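Local coordinates for deoxyhypusine synthase, putative (Entamoeba histolytica, PDB 7L9R), which probably acts as an NAD-dependent deoxyhypusine synthase, the enzyme that makes deoxyhypusine on a lysine of the translation factor eIF5A, at residues Gly80-Gly92 and Thr341-Ile352. Residues are numbered along the deposited sequence; the frame is centred on the assembly and turned at random.
Sequences GDERLKRCTIYLG and TFAVTKRFDGKI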
loop_
_atom_site.group_PDB
_atom_site.type_symbol
_atom_site.label_atom_id
_atom_site.label_comp_id
_atom_site.label_asym_id
_atom_site.label_seq_id
_atom_site.Cartn_x
_atom_site.Cartn_y
_atom_site.Cartn_z
ATOM N N GLY B 80 -27.681 -21.677 -37.901
ATOM C CA GLY B 80 -27.681 -20.245 -38.082
ATOM C C GLY B 80 -26.844 -19.481 -37.080
ATOM O O GLY B 80 -26.664 -18.269 -37.246
ATOM N N ASP B 81 -26.332 -20.147 -36.043
ATOM C CA ASP B 81 -25.409 -19.510 -35.112
ATOM C C ASP B 81 -24.058 -19.387 -35.802
ATOM O O ASP B 81 -23.233 -20.308 -35.745
ATOM C CB ASP B 81 -25.314 -20.322 -33.816
ATOM C CG ASP B 81 -24.384 -19.696 -32.782
ATOM O OD1 ASP B 81 -23.819 -18.610 -33.031
ATOM O OD2 ASP B 81 -24.216 -20.306 -31.704
ATOM N N GLU B 82 -23.810 -18.243 -36.435
ATOM C CA GLU B 82 -22.618 -18.042 -37.247
ATOM C C GLU B 82 -21.468 -17.413 -36.472
ATOM O O GLU B 82 -20.488 -16.982 -37.087
ATOM C CB GLU B 82 -22.962 -17.184 -38.470
ATOM N N ARG B 83 -21.554 -17.367 -35.145
ATOM C CA ARG B 83 -20.489 -16.780 -34.348
ATOM C C ARG B 83 -19.214 -17.606 -34.458
ATOM O O ARG B 83 -19.250 -18.823 -34.671
ATOM C CB ARG B 83 -20.900 -16.688 -32.879
ATOM C CG ARG B 83 -22.046 -15.742 -32.589
ATOM C CD ARG B 83 -22.441 -15.832 -31.125
ATOM N NE ARG B 83 -22.805 -17.199 -30.764
ATOM C CZ ARG B 83 -22.924 -17.644 -29.521
ATOM N NH1 ARG B 83 -22.695 -16.860 -28.479
ATOM N NH2 ARG B 83 -23.269 -18.913 -29.320
ATOM N N LEU B 84 -18.078 -16.927 -34.316
ATOM C CA LEU B 84 -16.801 -17.618 -34.202
ATOM C C LEU B 84 -16.783 -18.406 -32.901
ATOM O O LEU B 84 -16.987 -17.839 -31.823
ATOM C CB LEU B 84 -15.646 -16.622 -34.249
ATOM C CG LEU B 84 -15.441 -15.911 -35.585
ATOM C CD1 LEU B 84 -14.205 -15.030 -35.528
ATOM C CD2 LEU B 84 -15.329 -16.929 -36.708
ATOM N N LYS B 85 -16.556 -19.714 -32.999
ATOM C CA LYS B 85 -16.594 -20.586 -31.828
ATOM C C LYS B 85 -15.204 -20.625 -31.201
ATOM O O LYS B 85 -14.434 -21.574 -31.354
ATOM C CB LYS B 85 -17.099 -21.968 -32.212
ATOM C CG LYS B 85 -18.482 -21.954 -32.847
ATOM C CD LYS B 85 -19.451 -21.136 -32.019
ATOM C CE LYS B 85 -20.886 -21.282 -32.510
ATOM N NZ LYS B 85 -21.072 -20.808 -33.909
ATOM N N ARG B 86 -14.888 -19.553 -30.479
ATOM C CA ARG B 86 -13.604 -19.412 -29.807
ATOM C C ARG B 86 -13.774 -18.460 -28.629
ATOM O O ARG B 86 -14.871 -17.965 -28.354
ATOM C CB ARG B 86 -12.527 -18.908 -30.767
ATOM C CG ARG B 86 -12.767 -17.490 -31.243
ATOM C CD ARG B 86 -11.661 -17.044 -32.166
ATOM N NE ARG B 86 -11.753 -15.623 -32.468
ATOM C CZ ARG B 86 -10.809 -14.932 -33.092
ATOM N NH1 ARG B 86 -9.689 -15.507 -33.500
ATOM N NH2 ARG B 86 -10.989 -13.630 -33.300
ATOM N N CYS B 87 -12.672 -18.202 -27.938
ATOM C CA CYS B 87 -12.667 -17.319 -26.781
ATOM C C CYS B 87 -12.509 -15.877 -27.249
ATOM O O CYS B 87 -11.565 -15.557 -27.977
ATOM C CB CYS B 87 -11.539 -17.705 -25.825
ATOM S SG CYS B 87 -11.480 -16.732 -24.305
ATOM N N THR B 88 -13.440 -15.014 -26.843
ATOM C CA THR B 88 -13.296 -13.577 -27.042
ATOM C C THR B 88 -12.345 -13.035 -25.981
ATOM O O THR B 88 -12.427 -13.425 -24.813
ATOM C CB THR B 88 -14.656 -12.875 -26.960
ATOM O OG1 THR B 88 -15.544 -13.407 -27.952
ATOM C CG2 THR B 88 -14.498 -11.384 -27.202
ATOM N N ILE B 89 -11.412 -12.179 -26.388
ATOM C CA ILE B 89 -10.334 -11.731 -25.513
ATOM C C ILE B 89 -10.398 -10.217 -25.354
ATOM O O ILE B 89 -10.347 -9.479 -26.345
ATOM C CB ILE B 89 -8.958 -12.173 -26.039
ATOM C CG1 ILE B 89 -8.925 -13.699 -26.181
ATOM C CG2 ILE B 89 -7.855 -11.679 -25.119
ATOM C CD1 ILE B 89 -7.585 -14.254 -26.577
ATOM N N TYR B 90 -10.459 -9.767 -24.101
ATOM C CA TYR B 90 -10.541 -8.361 -23.733
ATOM C C TYR B 90 -9.223 -7.945 -23.102
ATOM O O TYR B 90 -8.739 -8.611 -22.181
ATOM C CB TYR B 90 -11.684 -8.124 -22.736
ATOM C CG TYR B 90 -13.052 -8.448 -23.284
ATOM C CD1 TYR B 90 -13.506 -9.759 -23.347
ATOM C CD2 TYR B 90 -13.892 -7.439 -23.741
ATOM C CE1 TYR B 90 -14.758 -10.057 -23.863
ATOM C CE2 TYR B 90 -15.145 -7.727 -24.256
ATOM C CZ TYR B 90 -15.572 -9.037 -24.314
ATOM O OH TYR B 90 -16.816 -9.323 -24.824
ATOM N N LEU B 91 -8.648 -6.848 -23.584
ATOM C CA LEU B 91 -7.395 -6.336 -23.046
ATOM C C LEU B 91 -7.647 -4.974 -22.420
ATOM O O LEU B 91 -8.062 -4.037 -23.110
ATOM C CB LEU B 91 -6.322 -6.242 -24.130
ATOM C CG LEU B 91 -5.002 -5.616 -23.682
ATOM C CD1 LEU B 91 -4.385 -6.403 -22.531
ATOM C CD2 LEU B 91 -4.041 -5.521 -24.855
ATOM N N GLY B 92 -7.394 -4.866 -21.120
ATOM C CA GLY B 92 -7.523 -3.612 -20.395
ATOM C C GLY B 92 -6.161 -3.151 -19.912
ATOM O O GLY B 92 -5.359 -3.959 -19.440
ATOM N N THR B 341 3.419 -16.447 -24.732
ATOM C CA THR B 341 2.021 -16.664 -25.089
ATOM C C THR B 341 1.700 -16.113 -26.474
ATOM O O THR B 341 1.758 -16.846 -27.465
ATOM C CB THR B 341 1.092 -16.030 -24.049
ATOM O OG1 THR B 341 1.419 -14.646 -23.898
ATOM C CG2 THR B 341 1.223 -16.731 -22.699
ATOM N N PHE B 342 1.345 -14.827 -26.552
ATOM C CA PHE B 342 0.875 -14.259 -27.815
ATOM C C PHE B 342 1.899 -14.382 -28.934
ATOM O O PHE B 342 1.519 -14.481 -30.107
ATOM C CB PHE B 342 0.506 -12.787 -27.639
ATOM C CG PHE B 342 -0.741 -12.560 -26.846
ATOM C CD1 PHE B 342 -1.980 -12.848 -27.393
ATOM C CD2 PHE B 342 -0.681 -12.016 -25.570
ATOM C CE1 PHE B 342 -3.142 -12.621 -26.677
ATOM C CE2 PHE B 342 -1.842 -11.786 -24.846
ATOM C CZ PHE B 342 -3.076 -12.090 -25.402
ATOM N N ALA B 343 3.191 -14.364 -28.606
ATOM C CA ALA B 343 4.223 -14.354 -29.634
ATOM C C ALA B 343 4.566 -15.744 -30.160
ATOM O O ALA B 343 5.237 -15.841 -31.193
ATOM C CB ALA B 343 5.483 -13.670 -29.101
ATOM N N VAL B 344 4.136 -16.811 -29.487
ATOM C CA VAL B 344 4.429 -18.171 -29.929
ATOM C C VAL B 344 3.185 -19.026 -30.132
ATOM O O VAL B 344 3.250 -20.015 -30.880
ATOM C CB VAL B 344 5.396 -18.887 -28.961
ATOM C CG1 VAL B 344 6.810 -18.371 -29.133
ATOM C CG2 VAL B 344 4.926 -18.682 -27.512
ATOM N N THR B 345 2.057 -18.715 -29.508
ATOM C CA THR B 345 0.891 -19.586 -29.553
ATOM C C THR B 345 -0.039 -19.106 -30.659
ATOM O O THR B 345 -0.452 -17.943 -30.663
ATOM C CB THR B 345 0.158 -19.589 -28.212
ATOM O OG1 THR B 345 1.032 -20.072 -27.182
ATOM C CG2 THR B 345 -1.065 -20.487 -28.287
ATOM N N LYS B 346 -0.364 -19.994 -31.594
ATOM C CA LYS B 346 -1.319 -19.660 -32.643
ATOM C C LYS B 346 -2.720 -19.550 -32.048
ATOM O O LYS B 346 -3.149 -20.422 -31.287
ATOM C CB LYS B 346 -1.289 -20.717 -33.747
ATOM N N ARG B 347 -3.432 -18.477 -32.392
ATOM C CA ARG B 347 -4.783 -18.275 -31.883
ATOM C C ARG B 347 -5.785 -19.049 -32.730
ATOM O O ARG B 347 -5.765 -18.967 -33.963
ATOM C CB ARG B 347 -5.149 -16.789 -31.863
ATOM C CG ARG B 347 -6.525 -16.538 -31.277
ATOM C CD ARG B 347 -6.900 -15.065 -31.175
ATOM N NE ARG B 347 -8.226 -14.945 -30.579
ATOM C CZ ARG B 347 -8.986 -13.860 -30.608
ATOM N NH1 ARG B 347 -8.576 -12.738 -31.175
ATOM N NH2 ARG B 347 -10.207 -13.915 -30.085
ATOM N N PHE B 348 -6.647 -19.814 -32.063
ATOM C CA PHE B 348 -7.685 -20.557 -32.762
ATOM C C PHE B 348 -8.591 -19.598 -33.523
ATOM O O PHE B 348 -9.009 -18.561 -32.996
ATOM C CB PHE B 348 -8.496 -21.391 -31.771
ATOM C CG PHE B 348 -9.511 -22.291 -32.420
ATOM C CD1 PHE B 348 -9.127 -23.201 -33.394
ATOM C CD2 PHE B 348 -10.848 -22.237 -32.047
ATOM C CE1 PHE B 348 -10.060 -24.041 -33.993
ATOM C CE2 PHE B 348 -11.785 -23.069 -32.636
ATOM C CZ PHE B 348 -11.392 -23.972 -33.613
ATOM N N ASP B 349 -8.897 -19.950 -34.773
ATOM C CA ASP B 349 -9.667 -19.043 -35.614
ATOM C C ASP B 349 -11.168 -19.141 -35.381
ATOM O O ASP B 349 -11.911 -18.299 -35.895
ATOM C CB ASP B 349 -9.351 -19.282 -37.095
ATOM C CG ASP B 349 -9.740 -20.669 -37.571
ATOM O OD1 ASP B 349 -10.204 -21.491 -36.754
ATOM O OD2 ASP B 349 -9.592 -20.931 -38.782
ATOM N N GLY B 350 -11.627 -20.131 -34.621
ATOM C CA GLY B 350 -13.035 -20.258 -34.319
ATOM C C GLY B 350 -13.871 -20.870 -35.417
ATOM O O GLY B 350 -15.087 -21.018 -35.231
ATOM N N LYS B 351 -13.268 -21.228 -36.551
ATOM C CA LYS B 351 -13.987 -21.841 -37.661
ATOM C C LYS B 351 -14.043 -23.348 -37.421
ATOM O O LYS B 351 -13.017 -24.034 -37.461
ATOM C CB LYS B 351 -13.311 -21.506 -38.989
ATOM N N ILE B 352 -15.244 -23.860 -37.173
ATOM C CA ILE B 352 -15.428 -25.268 -36.859
ATOM C C ILE B 352 -16.225 -25.946 -37.959
ATOM O O ILE B 352 -16.239 -27.173 -38.062
ATOM C CB ILE B 352 -16.133 -25.451 -35.510
ATOM C CG1 ILE B 352 -17.500 -24.761 -35.538
ATOM C CG2 ILE B 352 -15.272 -24.897 -34.381
ATOM C CD1 ILE B 352 -18.510 -25.352 -34.571
ATOM O OXT ILE B 352 -16.887 -25.279 -38.753
#
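Arg-86 and Arg-347 lay their guanidinium groups flat on each other, an arginine-arginine stack with planes 6° apart and centres 3.2 Å apart. It joins the C-terminal tail to the loop leading into strand 87-93, a central strand of the parallel sheet in this Rossmann-like alpha/beta fold. The two side chains cross at about a right angle. Arg-347 is fully extended, with CG anti to its backbone N (chi1 -177°), and this reach lets its NH2 hydrogen-bond to Cys-87 O at 3.0 Å. Ile-89 CD1 lies over the other face of its guanidinium, toward the rim. Asp-116 forms a salt bridge with Arg-347 NH2 and a weak, long ion pair with Arg-86 NH2, so one carboxylate probably offsets charge on both arginines. Arg-86 NH1 gives an almost straight bond to Phe-348 O (3.2 Å, 174° at the hydrogen), with the acceptor in the guanidinium plane. Lys-85 adds a backbone bond, N to Gly-350 O. Lys-85 CG meets Ile-352 CD1 at 3.8 Å, while the bent Lys-85 chain turns NZ back to hydrogen-bond with Asp-81 O and Arg-83 O. The Phe-348 ring presents its edge to the Lys-85 carbonyl, with CE2 3.3 Å from Lys-85 O.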